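Local coordinates for sugar ABC transporter (Sugar-binding protein) (Bacillus halodurans, PDB 4YO7) that binds myo-inositol and is probably the solute-binding component that delivers this or a related sugar-like ligand to an ABC importer, at residues Lys67-Asn72 with Thr290-Ala295; Pro74-Ile79 with Ala298-Asp303; Asn133-Gly138 with Gly179-Ile184; Ala162-Asn167 with Asp255-Gly260; Val202-Thr207 with Glu220-Ser225. One frame throughout, in Å; residues are numbered along the deposited sequence.

Contact 1. Residues Lys67-Asn72 with Thr290-Ala295; sequences KEEAAN and TSVKVA
Glu69 OE2 is gripped from several sides: across the contact Lys293 NZ lies 3.1 Å from it in a hydrogen-bonded salt bridge, the hydroxyl of Tyr73 bonds it from the next stretch of chain, and Asn72 ND2 adds a weak bond at 3.4 Å. The ammonium group comes from above the carboxylate, 48° out of its plane. The other oxygen is tied to the same lysine through a water, 2.8 Å from Glu69 OE1 and 2.7 Å from Lys293 NZ. Lysine suits this exposed edge because its chain runs out straight and then turns at its last torsion (chi4 -80°), which brings NZ back over the acid. Beneath the polar end, Glu69 CG rests on Val292 CG1 at 3.7 Å. The two segments belong to helices 57-70 and 284-299, neighbours on one face of the parallel sheet in one lobe of a type I periplasmic binding protein fold, and Val292 continues inward to Phe78 of strand 76-82. Were Glu69 replaced by an alanine, the Lys293 ammonium would probably lose its countercharge and the Tyr73 hydroxyl a bonding partner. Ala70, on the inner side, has only a methyl to offer, and its backbone N sits 4.0 Å from Val292 CG1; so small a residue lets the helices lie close, with CA atoms of Ala70 and Val292 6.5 Å apart.

Contact 2. Residues Pro74-Ile79 with Ala298-Asp303; sequences PDFEFI and AANGED
A Schellman motif ends helix 284-299 beside the start of edge strand 76-82, and the contact joins that helix terminus to the sheet it covers. Gly301 takes the positive phi of the motif (93°), where a side chain would run into the preceding carbonyl oxygen, and its N bonds back to Ala298 O at 3.0 Å. Within this last turn, Ala299 CB meets the rim of the Phe76 ring, 3.5 Å from CE2 and close to the ring plane. Asn300 OD1 is also at that edge, 3.7 Å from Phe76 CZ, with the amide turned 65° from the ring. A flat phenylalanine fits because it slides edge-first toward the helix, while alanine leaves room for it. Further out, two waters join Asp75 OD2 to the amide of Asn300: one is 2.8 Å from Asp75 OD2 and accepts from Asn300 ND2, the other donates to Asn300 OD1 at 2.6 Å. Strand and helix end are therefore joined by apolar contact within and water-mediated bonds at the surface.

Contact 3. Residues Asn133-Gly138 with Gly179-Ile184; sequences NRTFDG and GHEAQI. With INS (1,2,3,4,5,6-hexahydroxy-cyclohexane), chain F.
Arg134 meets the inositol with its guanidinium edge and His180 with a face, at the cleft where the two lobes of this periplasmic binding protein fold close on their ligand. Its NH2 donates to INS O1 at 2.7 Å, nearly straight at 171°, and its NE to INS O6 at 3.0 Å, an adjacent pair of hydroxyls matched by two N-H groups of one flat guanidinium. The chain from CG to NE is fully extended, which carries the group out to the cyclitol. Asn133 uses both ends of its amide: OD1 accepts from INS O6 at 2.7 Å and ND2 donates to INS O5. His180, the N-cap residue of helix 181-195, sets CE1 over the guanidinium, offset toward the rim, with the planes 54° apart. In the second shell Pro109 O holds Arg134 NH1, and Gln287 holds Asn133 ND2. A leucine in place of Arg134 would probably leave INS O1 and O6 without these donors and His180 without the flat group it covers. Beside the pocket Thr135 CG2 touches the Glu181 carboxylate, whose OE1 is bonded to Ser150. One water bridges Thr135 N and Glu181 OE1; another, 2.8 Å from Thr135 O, accepts from Glu181 N.

Contact 4. Residues Ala162-Asn167 with Asp255-Gly260; sequences AKLLNN and DVIVAG. With MG (magnesium ion), chain C.
Ile257 CD1 is wedged between two leucines, 3.4 Å from Leu165 CD2 and 3.5 Å from Leu164 CB, both tighter than usual van der Waals contact. The isoleucine reaches them with CG1 anti to its carbonyl carbon (chi1 -67°) and CD1 then extended (chi2 176°), which presents the single terminal methyl CD1 to both leucines. Leu165 runs past it in the opposite direction, while Leu164 meets it at a slant. On the looser side the CG2 branch of Ile257 only grazes Leu164 CD1, at 4.1 Å, and Leu164 is exposed to solvent. Here the end of helix 150-164 meets strand 257-259, an edge strand of the four-stranded parallel sheet in the second lobe. The helix finishes in a Schellman motif, with Asn166 at positive phi (52°) and Asn167 N bonded back to Ala162 O at 2.9 Å; asparagine tolerates that conformation better than most residues with a side chain. Leu164 also packs on Val278, and Leu165 and Ile257 both lie on Ala231 of the neighbouring strand. Just before strand 257-259, Val256 turns away from the helix, and its side chain packs on Leu247; its carbonyl oxygen binds a magnesium ion at 2.3 Å. Three waters, each at 2.1 Å from the magnesium, and the carbonyl oxygen of Leu253 complete the ligands found.

Contact 5. Residues Val202-Thr207 with Glu220-Ser225; sequences VVLQGT and ENWLNS
With CG anti to the carbonyl carbon in both residues (chi1 -80° in Trp222), the branched end of Leu204 and the indole are carried past each other in opposite directions. Leu204 CD1 then sits over the face of the five-membered ring, 3.8 Å from its centroid and 15° off the normal, a CH-pi contact. Nearest of the ring atoms to that methyl is Trp222 CG, at 3.7 Å, while Leu204 CB lies over the same indole near its rim. Strand 200-207 and helix 212-224 follow each other in the chain, the strand-to-helix unit of a Rossmann-like alpha/beta lobe, and their segments 202-207 and 220-224 run roughly antiparallel, at 151°. A tryptophan suits the helix because its broad surface also reaches Ala172 and Met174 of the adjacent strand. At the six-membered end the indole edge meets backbone: Gly206 N approaches Trp222 CZ2 at 3.7 Å, in the ring plane. At the helix end, Trp222 O accepts from both Ser225 OG, at 2.7 Å, and Ser225 N.

In the fold
Contacts 1 and 2 share helix 284-299 and touch through Phe78, which meets both Ala70 and Val292; contact 1 is buried apart from its lysine, whereas contact 2 opens at the helix end into water bridges. Contacts 4 and 5 lie across the chain's centre from these, about 16 Å apart between centres, and reach opposite edge strands of the other lobe's sheet. Both are largely apolar: contact 4 packs aliphatic side chains at the surface, contact 5 sets a leucine on an aromatic face. Contact 3 is the most central, about 9 Å from the chain's centre, and there ligand hydrogen bonds and waters between the lobes take the place of hydrophobic packing.

Contact 1. Residues Lys67-Asn72 with Thr290-Ala295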
# COMPACT_ATOMS: atom_id res chain seq x y z
N LYS A 67 1.52 15.60 6.35
CA LYS A 67 2.14 16.87 6.70
C LYS A 67 1.23 18.06 6.34
O LYS A 67 1.12 19.03 7.09
CB LYS A 67 3.50 17.00 6.00
CG LYS A 67 4.52 16.03 6.55
CD LYS A 67 5.90 16.26 5.95
CE LYS A 67 6.95 15.38 6.63
NZ LYS A 67 8.34 15.65 6.13
N GLU A 68 0.55 17.98 5.20
CA GLU A 68 -0.37 19.04 4.81
C GLU A 68 -1.54 19.16 5.79
O GLU A 68 -1.94 20.27 6.17
CB GLU A 68 -0.90 18.79 3.39
CG GLU A 68 0.06 19.15 2.28
CD GLU A 68 -0.20 20.52 1.67
OE1 GLU A 68 -1.23 21.15 1.99
OE2 GLU A 68 0.64 20.97 0.86
N GLU A 69 -2.09 18.03 6.20
CA GLU A 69 -3.21 18.04 7.14
C GLU A 69 -2.75 18.52 8.52
O GLU A 69 -3.47 19.26 9.19
CB GLU A 69 -3.85 16.66 7.21
CG GLU A 69 -5.05 16.58 8.14
CD GLU A 69 -6.21 17.44 7.72
OE1 GLU A 69 -6.47 17.56 6.50
OE2 GLU A 69 -6.90 17.97 8.62
N ALA A 70 -1.55 18.12 8.93
CA ALA A 70 -1.03 18.46 10.27
C ALA A 70 -0.91 19.98 10.45
O ALA A 70 -1.02 20.49 11.57
CB ALA A 70 0.30 17.79 10.47
N ALA A 71 -0.68 20.69 9.35
CA ALA A 71 -0.56 22.14 9.37
C ALA A 71 -1.87 22.84 9.78
O ALA A 71 -1.86 24.01 10.12
CB ALA A 71 -0.11 22.65 8.01
N ASN A 72 -2.98 22.11 9.77
CA ASN A 72 -4.26 22.67 10.17
C ASN A 72 -4.46 22.75 11.68
O ASN A 72 -5.46 23.29 12.14
CB ASN A 72 -5.40 21.85 9.57
CG ASN A 72 -5.48 22.00 8.05
OD1 ASN A 72 -5.26 23.09 7.52
ND2 ASN A 72 -5.82 20.93 7.36
N THR A 290 -6.68 11.48 6.72
CA THR A 290 -7.59 10.88 7.69
C THR A 290 -6.85 10.34 8.91
O THR A 290 -7.35 10.46 10.05
CB THR A 290 -8.44 9.76 7.04
OG1 THR A 290 -9.18 10.31 5.94
CG2 THR A 290 -9.44 9.21 8.03
N SER A 291 -5.66 9.77 8.71
CA SER A 291 -4.88 9.28 9.85
C SER A 291 -4.57 10.42 10.83
O SER A 291 -4.68 10.27 12.03
CB SER A 291 -3.56 8.64 9.38
OG SER A 291 -3.81 7.45 8.67
N VAL A 292 -4.18 11.56 10.27
CA VAL A 292 -3.92 12.73 11.10
C VAL A 292 -5.19 13.22 11.82
O VAL A 292 -5.14 13.53 13.02
CB VAL A 292 -3.31 13.88 10.27
CG1 VAL A 292 -3.24 15.16 11.08
CG2 VAL A 292 -1.92 13.48 9.86
N LYS A 293 -6.31 13.27 11.12
CA LYS A 293 -7.55 13.72 11.72
C LYS A 293 -7.97 12.82 12.88
O LYS A 293 -8.42 13.30 13.93
CB LYS A 293 -8.67 13.80 10.67
CG LYS A 293 -8.48 14.88 9.65
CD LYS A 293 -9.58 14.79 8.58
CE LYS A 293 -9.33 15.65 7.37
NZ LYS A 293 -9.67 17.07 7.61
N VAL A 294 -7.84 11.52 12.68
CA VAL A 294 -8.22 10.55 13.69
C VAL A 294 -7.30 10.66 14.91
O VAL A 294 -7.74 10.59 16.05
CB VAL A 294 -8.22 9.14 13.09
CG1 VAL A 294 -8.40 8.07 14.14
CG2 VAL A 294 -9.35 9.05 12.05
N ALA A 295 -6.00 10.82 14.65
CA ALA A 295 -5.03 10.94 15.72
C ALA A 295 -5.29 12.19 16.56
O ALA A 295 -5.22 12.16 17.79
CB ALA A 295 -3.61 10.98 15.14
O HOH W 1 -8.90 17.68 5.11

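Contact 2. Residues Pro74-Ile79 with Ala298-Asp303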
# COMPACT_ATOMS: atom_id res chain seq x y z
N PRO A 74 -2.65 24.11 14.91
CA PRO A 74 -1.55 24.89 15.47
C PRO A 74 -1.32 24.60 16.95
O PRO A 74 -0.28 24.96 17.47
CB PRO A 74 -1.98 26.34 15.23
CG PRO A 74 -3.44 26.30 15.10
CD PRO A 74 -3.79 24.96 14.53
N ASP A 75 -2.27 23.94 17.58
CA ASP A 75 -2.13 23.52 18.97
C ASP A 75 -1.44 22.15 19.10
O ASP A 75 -1.31 21.63 20.20
CB ASP A 75 -3.50 23.49 19.67
CG ASP A 75 -4.55 22.69 18.90
OD1 ASP A 75 -4.52 22.61 17.64
OD2 ASP A 75 -5.46 22.14 19.58
N PHE A 76 -1.00 21.60 17.97
CA PHE A 76 -0.28 20.33 17.94
C PHE A 76 1.10 20.50 17.37
O PHE A 76 1.31 21.29 16.45
CB PHE A 76 -0.99 19.30 17.10
CG PHE A 76 -2.13 18.64 17.79
CD1 PHE A 76 -3.32 19.31 17.99
CD2 PHE A 76 -2.01 17.35 18.25
CE1 PHE A 76 -4.37 18.68 18.63
CE2 PHE A 76 -3.05 16.72 18.87
CZ PHE A 76 -4.24 17.40 19.07
N GLU A 77 2.04 19.72 17.91
CA GLU A 77 3.32 19.49 17.27
C GLU A 77 3.32 18.07 16.71
O GLU A 77 2.83 17.17 17.37
CB GLU A 77 4.47 19.62 18.27
CG GLU A 77 4.40 20.85 19.13
CD GLU A 77 4.53 22.14 18.32
OE1 GLU A 77 5.17 22.10 17.25
OE2 GLU A 77 3.99 23.18 18.76
N PHE A 78 3.87 17.88 15.52
CA PHE A 78 4.00 16.53 14.96
C PHE A 78 5.46 16.12 14.82
O PHE A 78 6.29 16.93 14.42
CB PHE A 78 3.31 16.43 13.60
CG PHE A 78 1.82 16.50 13.68
CD1 PHE A 78 1.18 17.70 13.94
CD2 PHE A 78 1.05 15.37 13.52
CE1 PHE A 78 -0.19 17.76 14.02
CE2 PHE A 78 -0.32 15.43 13.61
CZ PHE A 78 -0.93 16.62 13.85
N ILE A 79 5.77 14.88 15.18
CA ILE A 79 7.10 14.32 14.95
C ILE A 79 6.97 13.30 13.85
O ILE A 79 6.38 12.25 14.05
CB ILE A 79 7.68 13.64 16.20
CG1 ILE A 79 7.73 14.63 17.38
CG2 ILE A 79 9.09 13.12 15.93
CD1 ILE A 79 7.94 13.94 18.70
N ALA A 298 -8.27 11.55 18.77
CA ALA A 298 -7.94 10.65 19.88
C ALA A 298 -7.09 11.39 20.92
O ALA A 298 -7.30 11.27 22.14
CB ALA A 298 -7.19 9.44 19.37
N ALA A 299 -6.16 12.20 20.43
CA ALA A 299 -5.33 13.05 21.28
C ALA A 299 -6.18 14.03 22.11
O ALA A 299 -5.82 14.39 23.25
CB ALA A 299 -4.35 13.82 20.44
N ASN A 300 -7.29 14.47 21.54
CA ASN A 300 -8.19 15.39 22.22
C ASN A 300 -9.18 14.70 23.14
O ASN A 300 -10.04 15.36 23.71
CB ASN A 300 -8.93 16.22 21.19
CG ASN A 300 -8.09 17.36 20.64
OD1 ASN A 300 -7.13 17.80 21.27
ND2 ASN A 300 -8.46 17.86 19.47
N GLY A 301 -9.05 13.40 23.28
CA GLY A 301 -9.83 12.64 24.24
C GLY A 301 -11.13 12.03 23.73
O GLY A 301 -11.92 11.52 24.52
N GLU A 302 -11.35 12.08 22.42
CA GLU A 302 -12.54 11.51 21.80
C GLU A 302 -12.30 10.06 21.41
O GLU A 302 -11.19 9.70 21.02
CB GLU A 302 -12.94 12.29 20.54
CG GLU A 302 -13.21 13.77 20.79
CD GLU A 302 -13.53 14.52 19.50
OE1 GLU A 302 -14.17 13.92 18.61
OE2 GLU A 302 -13.15 15.70 19.39
N ASP A 303 -13.34 9.24 21.48
CA ASP A 303 -13.28 7.90 20.90
C ASP A 303 -13.33 8.00 19.39
O ASP A 303 -14.09 8.78 18.83
CB ASP A 303 -14.39 7.00 21.44
CG ASP A 303 -14.15 6.59 22.89
OD1 ASP A 303 -13.23 5.79 23.17
OD2 ASP A 303 -14.86 7.11 23.76
O HOH W 2 -7.48 20.67 18.32
O HOH W 3 -6.37 20.27 21.85

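Contact 3. Residues Asn133-Gly138 with Gly179-Ile184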
# COMPACT_ATOMS: atom_id res chain seq x y z
N ASN A 133 -2.46 2.41 6.80
CA ASN A 133 -2.16 1.80 5.51
C ASN A 133 -1.73 0.33 5.49
O ASN A 133 -2.13 -0.38 4.59
CB ASN A 133 -1.11 2.66 4.80
CG ASN A 133 -0.52 1.98 3.59
OD1 ASN A 133 0.52 1.34 3.69
ND2 ASN A 133 -1.15 2.14 2.43
N ARG A 134 -0.94 -0.12 6.46
CA ARG A 134 -0.59 -1.54 6.56
C ARG A 134 -1.24 -2.16 7.79
O ARG A 134 -0.99 -1.74 8.91
CB ARG A 134 0.92 -1.73 6.62
CG ARG A 134 1.65 -1.23 5.43
CD ARG A 134 3.12 -1.34 5.66
NE ARG A 134 3.94 -0.97 4.51
CZ ARG A 134 5.26 -1.11 4.48
NH1 ARG A 134 5.93 -1.58 5.54
NH2 ARG A 134 5.93 -0.79 3.39
N THR A 135 -2.00 -3.22 7.57
CA THR A 135 -2.64 -3.93 8.65
C THR A 135 -1.83 -5.19 8.98
O THR A 135 -0.80 -5.48 8.37
CB THR A 135 -4.12 -4.27 8.29
OG1 THR A 135 -4.82 -4.69 9.47
CG2 THR A 135 -4.26 -5.33 7.20
N PHE A 136 -2.31 -5.92 9.97
CA PHE A 136 -1.62 -7.09 10.49
C PHE A 136 -2.60 -7.84 11.36
O PHE A 136 -3.58 -7.26 11.82
CB PHE A 136 -0.41 -6.69 11.31
CG PHE A 136 -0.72 -5.72 12.40
CD1 PHE A 136 -0.81 -4.37 12.15
CD2 PHE A 136 -0.89 -6.16 13.71
CE1 PHE A 136 -1.07 -3.49 13.17
CE2 PHE A 136 -1.18 -5.26 14.72
CZ PHE A 136 -1.26 -3.94 14.45
N ASP A 137 -2.33 -9.13 11.57
CA ASP A 137 -3.11 -9.92 12.50
C ASP A 137 -2.91 -9.37 13.90
O ASP A 137 -1.78 -9.38 14.42
CB ASP A 137 -2.73 -11.40 12.44
CG ASP A 137 -3.17 -12.08 11.16
OD1 ASP A 137 -3.89 -11.49 10.34
OD2 ASP A 137 -2.79 -13.25 11.00
N GLY A 138 -3.98 -8.82 14.47
CA GLY A 138 -3.89 -8.17 15.76
C GLY A 138 -4.28 -6.71 15.72
O GLY A 138 -4.31 -6.07 16.75
N GLY A 179 5.27 -11.35 3.22
CA GLY A 179 4.71 -11.33 4.56
C GLY A 179 3.97 -10.04 4.93
O GLY A 179 3.34 -10.00 5.99
N HIS A 180 4.08 -9.00 4.12
CA HIS A 180 3.19 -7.85 4.30
C HIS A 180 1.77 -8.36 4.07
O HIS A 180 1.53 -9.17 3.18
CB HIS A 180 3.49 -6.73 3.32
CG HIS A 180 4.74 -5.96 3.63
ND1 HIS A 180 4.95 -4.68 3.15
CD2 HIS A 180 5.84 -6.28 4.34
CE1 HIS A 180 6.12 -4.24 3.56
NE2 HIS A 180 6.69 -5.19 4.29
N GLU A 181 0.80 -7.85 4.83
CA GLU A 181 -0.57 -8.25 4.58
C GLU A 181 -1.01 -7.90 3.17
O GLU A 181 -1.78 -8.64 2.55
CB GLU A 181 -1.50 -7.62 5.62
CG GLU A 181 -2.94 -8.07 5.50
CD GLU A 181 -3.80 -7.22 4.60
OE1 GLU A 181 -3.29 -6.28 3.97
OE2 GLU A 181 -5.02 -7.55 4.51
N ALA A 182 -0.50 -6.78 2.64
CA ALA A 182 -0.92 -6.36 1.30
C ALA A 182 -0.43 -7.36 0.25
O ALA A 182 -1.11 -7.63 -0.72
CB ALA A 182 -0.41 -4.97 0.98
N GLN A 183 0.74 -7.96 0.49
CA GLN A 183 1.27 -8.96 -0.41
C GLN A 183 0.42 -10.21 -0.32
O GLN A 183 -0.08 -10.70 -1.35
CB GLN A 183 2.76 -9.26 -0.09
CG GLN A 183 3.35 -10.47 -0.87
CD GLN A 183 3.13 -11.80 -0.16
OE1 GLN A 183 3.43 -11.95 1.03
NE2 GLN A 183 2.61 -12.79 -0.90
N ILE A 184 0.24 -10.72 0.89
CA ILE A 184 -0.47 -11.95 1.09
C ILE A 184 -1.87 -11.84 0.50
O ILE A 184 -2.34 -12.74 -0.20
CB ILE A 184 -0.56 -12.31 2.61
CG1 ILE A 184 0.83 -12.64 3.15
CG2 ILE A 184 -1.56 -13.47 2.82
CD1 ILE A 184 0.89 -12.63 4.66
C1 INS F . 3.64 -0.17 0.38
C2 INS F . 3.87 0.38 -1.02
C3 INS F . 2.81 -0.21 -1.96
C4 INS F . 1.40 0.14 -1.49
C5 INS F . 1.19 -0.39 -0.06
C6 INS F . 2.25 0.20 0.87
O1 INS F . 4.61 0.38 1.31
O2 INS F . 3.72 1.80 -0.96
O3 INS F . 3.08 0.35 -3.28
O4 INS F . 0.43 -0.52 -2.33
O5 INS F . -0.10 0.05 0.40
O6 INS F . 2.06 -0.39 2.21
O HOH W 4 1.39 -5.45 6.63
O HOH W 5 -1.99 -3.99 4.65

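Contact 4. Residues Ala162-Asn167 with Asp255-Gly260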
# COMPACT_ATOMS: atom_id res chain seq x y z
N ALA A 162 -8.91 -10.80 -16.05
CA ALA A 162 -9.66 -11.95 -16.55
C ALA A 162 -10.60 -11.55 -17.70
O ALA A 162 -10.68 -12.27 -18.70
CB ALA A 162 -10.46 -12.58 -15.44
N LYS A 163 -11.28 -10.43 -17.55
CA LYS A 163 -12.15 -9.94 -18.63
C LYS A 163 -11.34 -9.68 -19.90
O LYS A 163 -11.76 -10.06 -20.99
CB LYS A 163 -12.89 -8.67 -18.21
CG LYS A 163 -13.99 -8.96 -17.22
CD LYS A 163 -14.63 -7.70 -16.68
CE LYS A 163 -15.51 -8.00 -15.46
NZ LYS A 163 -15.98 -6.76 -14.76
N LEU A 164 -10.17 -9.07 -19.75
CA LEU A 164 -9.35 -8.75 -20.90
C LEU A 164 -8.83 -10.00 -21.59
O LEU A 164 -8.62 -10.01 -22.81
CB LEU A 164 -8.19 -7.86 -20.47
CG LEU A 164 -8.51 -6.45 -19.99
CD1 LEU A 164 -7.30 -5.83 -19.32
CD2 LEU A 164 -8.94 -5.58 -21.14
N LEU A 165 -8.65 -11.07 -20.82
CA LEU A 165 -8.16 -12.34 -21.36
C LEU A 165 -9.27 -13.29 -21.82
O LEU A 165 -8.99 -14.39 -22.31
CB LEU A 165 -7.32 -13.06 -20.30
CG LEU A 165 -6.00 -12.40 -19.90
CD1 LEU A 165 -5.40 -13.12 -18.73
CD2 LEU A 165 -5.04 -12.39 -21.08
N ASN A 166 -10.52 -12.86 -21.68
CA ASN A 166 -11.67 -13.73 -21.94
C ASN A 166 -11.52 -15.03 -21.15
O ASN A 166 -11.81 -16.13 -21.64
CB ASN A 166 -11.83 -13.98 -23.43
CG ASN A 166 -12.27 -12.75 -24.16
OD1 ASN A 166 -13.37 -12.25 -23.93
ND2 ASN A 166 -11.42 -12.24 -25.04
N ASN A 167 -11.04 -14.88 -19.92
CA ASN A 167 -10.89 -15.98 -18.96
C ASN A 167 -9.91 -17.08 -19.39
O ASN A 167 -9.95 -18.19 -18.87
CB ASN A 167 -12.25 -16.59 -18.68
CG ASN A 167 -13.17 -15.62 -17.99
OD1 ASN A 167 -12.70 -14.71 -17.29
ND2 ASN A 167 -14.46 -15.78 -18.18
N ASP A 255 2.26 -8.03 -26.41
CA ASP A 255 1.81 -9.42 -26.29
C ASP A 255 1.39 -9.83 -24.88
O ASP A 255 0.97 -10.97 -24.66
CB ASP A 255 2.92 -10.36 -26.75
CG ASP A 255 3.15 -10.30 -28.24
OD1 ASP A 255 2.45 -11.04 -28.96
OD2 ASP A 255 4.01 -9.51 -28.68
N VAL A 256 1.52 -8.91 -23.93
CA VAL A 256 1.30 -9.25 -22.53
C VAL A 256 0.45 -8.16 -21.88
O VAL A 256 0.71 -6.99 -22.08
CB VAL A 256 2.67 -9.40 -21.78
CG1 VAL A 256 2.48 -9.73 -20.36
CG2 VAL A 256 3.48 -10.51 -22.41
N ILE A 257 -0.57 -8.57 -21.12
CA ILE A 257 -1.34 -7.64 -20.31
C ILE A 257 -0.54 -7.37 -19.02
O ILE A 257 -0.02 -8.30 -18.43
CB ILE A 257 -2.75 -8.22 -19.99
CG1 ILE A 257 -3.57 -8.32 -21.28
CG2 ILE A 257 -3.49 -7.39 -18.94
CD1 ILE A 257 -4.93 -8.95 -21.11
N VAL A 258 -0.41 -6.10 -18.63
CA VAL A 258 0.28 -5.74 -17.39
C VAL A 258 -0.68 -5.03 -16.45
O VAL A 258 -1.42 -4.13 -16.85
CB VAL A 258 1.51 -4.83 -17.66
CG1 VAL A 258 2.29 -4.56 -16.37
CG2 VAL A 258 2.41 -5.48 -18.70
N ALA A 259 -0.65 -5.44 -15.19
CA ALA A 259 -1.50 -4.88 -14.16
C ALA A 259 -0.71 -4.53 -12.90
O ALA A 259 0.18 -5.28 -12.48
CB ALA A 259 -2.63 -5.85 -13.84
N GLY A 260 -1.09 -3.41 -12.27
CA GLY A 260 -0.55 -2.99 -10.99
C GLY A 260 -1.64 -2.59 -10.01
O GLY A 260 -2.84 -2.75 -10.31
MG MG C . 0.66 -4.96 -23.15
O HOH W 6 0.48 -3.59 -21.59
O HOH W 7 -1.35 -5.04 -23.74
O HOH W 8 0.42 -3.23 -24.29

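Contact 5. Residues Val202-Thr207 with Glu220-Ser225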
# COMPACT_ATOMS: atom_id res chain seq x y z
N VAL A 202 -1.95 -19.86 -12.88
CA VAL A 202 -0.72 -19.22 -12.42
C VAL A 202 0.45 -20.09 -12.87
O VAL A 202 0.58 -21.25 -12.46
CB VAL A 202 -0.70 -19.04 -10.89
CG1 VAL A 202 0.65 -18.44 -10.42
CG2 VAL A 202 -1.87 -18.16 -10.43
N VAL A 203 1.30 -19.54 -13.75
CA VAL A 203 2.45 -20.28 -14.24
C VAL A 203 3.77 -19.84 -13.61
O VAL A 203 4.74 -20.59 -13.62
CB VAL A 203 2.59 -20.19 -15.79
CG1 VAL A 203 1.38 -20.83 -16.47
CG2 VAL A 203 2.78 -18.74 -16.26
N LEU A 204 3.79 -18.63 -13.06
CA LEU A 204 4.98 -18.07 -12.41
C LEU A 204 4.51 -17.24 -11.24
O LEU A 204 3.49 -16.55 -11.33
CB LEU A 204 5.79 -17.21 -13.37
CG LEU A 204 6.47 -17.93 -14.53
CD1 LEU A 204 6.87 -16.94 -15.60
CD2 LEU A 204 7.68 -18.73 -14.07
N GLN A 205 5.26 -17.31 -10.14
CA GLN A 205 4.98 -16.47 -8.99
C GLN A 205 6.29 -16.22 -8.28
O GLN A 205 6.98 -17.15 -7.88
CB GLN A 205 3.99 -17.13 -8.03
CG GLN A 205 3.61 -16.22 -6.88
CD GLN A 205 2.63 -16.85 -5.92
OE1 GLN A 205 2.03 -17.90 -6.20
NE2 GLN A 205 2.47 -16.22 -4.76
N GLY A 206 6.63 -14.94 -8.14
CA GLY A 206 7.84 -14.56 -7.47
C GLY A 206 7.72 -13.18 -6.89
O GLY A 206 6.83 -12.43 -7.28
N THR A 207 8.62 -12.83 -5.98
CA THR A 207 8.58 -11.50 -5.34
C THR A 207 9.59 -10.53 -5.96
O THR A 207 10.76 -10.86 -6.23
CB THR A 207 8.83 -11.61 -3.84
OG1 THR A 207 8.78 -10.31 -3.24
CG2 THR A 207 10.16 -12.23 -3.54
N GLU A 220 12.83 -9.92 -16.49
CA GLU A 220 13.92 -10.37 -17.35
C GLU A 220 14.16 -11.87 -17.19
O GLU A 220 14.31 -12.59 -18.19
CB GLU A 220 15.20 -9.60 -17.05
CG GLU A 220 15.24 -8.18 -17.64
CD GLU A 220 16.43 -7.35 -17.14
OE1 GLU A 220 17.24 -7.84 -16.32
OE2 GLU A 220 16.57 -6.20 -17.59
N ASN A 221 14.23 -12.32 -15.94
CA ASN A 221 14.46 -13.73 -15.65
C ASN A 221 13.30 -14.59 -16.15
O ASN A 221 13.50 -15.67 -16.71
CB ASN A 221 14.71 -13.92 -14.15
CG ASN A 221 16.04 -13.33 -13.72
OD1 ASN A 221 16.91 -13.07 -14.55
ND2 ASN A 221 16.22 -13.15 -12.42
N TRP A 222 12.09 -14.10 -15.96
CA TRP A 222 10.93 -14.82 -16.43
C TRP A 222 10.92 -14.96 -17.94
O TRP A 222 10.57 -16.01 -18.47
CB TRP A 222 9.68 -14.10 -15.97
CG TRP A 222 9.28 -14.38 -14.54
CD1 TRP A 222 9.80 -15.33 -13.69
CD2 TRP A 222 8.25 -13.71 -13.81
NE1 TRP A 222 9.14 -15.29 -12.48
CE2 TRP A 222 8.18 -14.30 -12.54
CE3 TRP A 222 7.38 -12.67 -14.12
CZ2 TRP A 222 7.27 -13.89 -11.58
CZ3 TRP A 222 6.48 -12.27 -13.17
CH2 TRP A 222 6.43 -12.86 -11.92
N LEU A 223 11.31 -13.89 -18.63
CA LEU A 223 11.40 -13.90 -20.08
C LEU A 223 12.44 -14.92 -20.53
O LEU A 223 12.25 -15.60 -21.55
CB LEU A 223 11.76 -12.51 -20.59
CG LEU A 223 10.62 -11.49 -20.54
CD1 LEU A 223 11.12 -10.09 -20.77
CD2 LEU A 223 9.55 -11.85 -21.53
N ASN A 224 13.53 -15.04 -19.79
CA ASN A 224 14.60 -15.95 -20.17
C ASN A 224 14.29 -17.41 -19.86
O ASN A 224 15.01 -18.31 -20.29
CB ASN A 224 15.91 -15.57 -19.48
CG ASN A 224 16.53 -14.32 -20.05
OD1 ASN A 224 16.26 -13.93 -21.18
ND2 ASN A 224 17.39 -13.68 -19.26
N SER A 225 13.22 -17.64 -19.12
CA SER A 225 12.78 -19.00 -18.81
C SER A 225 12.02 -19.63 -19.97
O SER A 225 11.81 -20.83 -19.99
CB SER A 225 11.90 -19.00 -17.55
OG SER A 225 10.56 -18.62 -17.84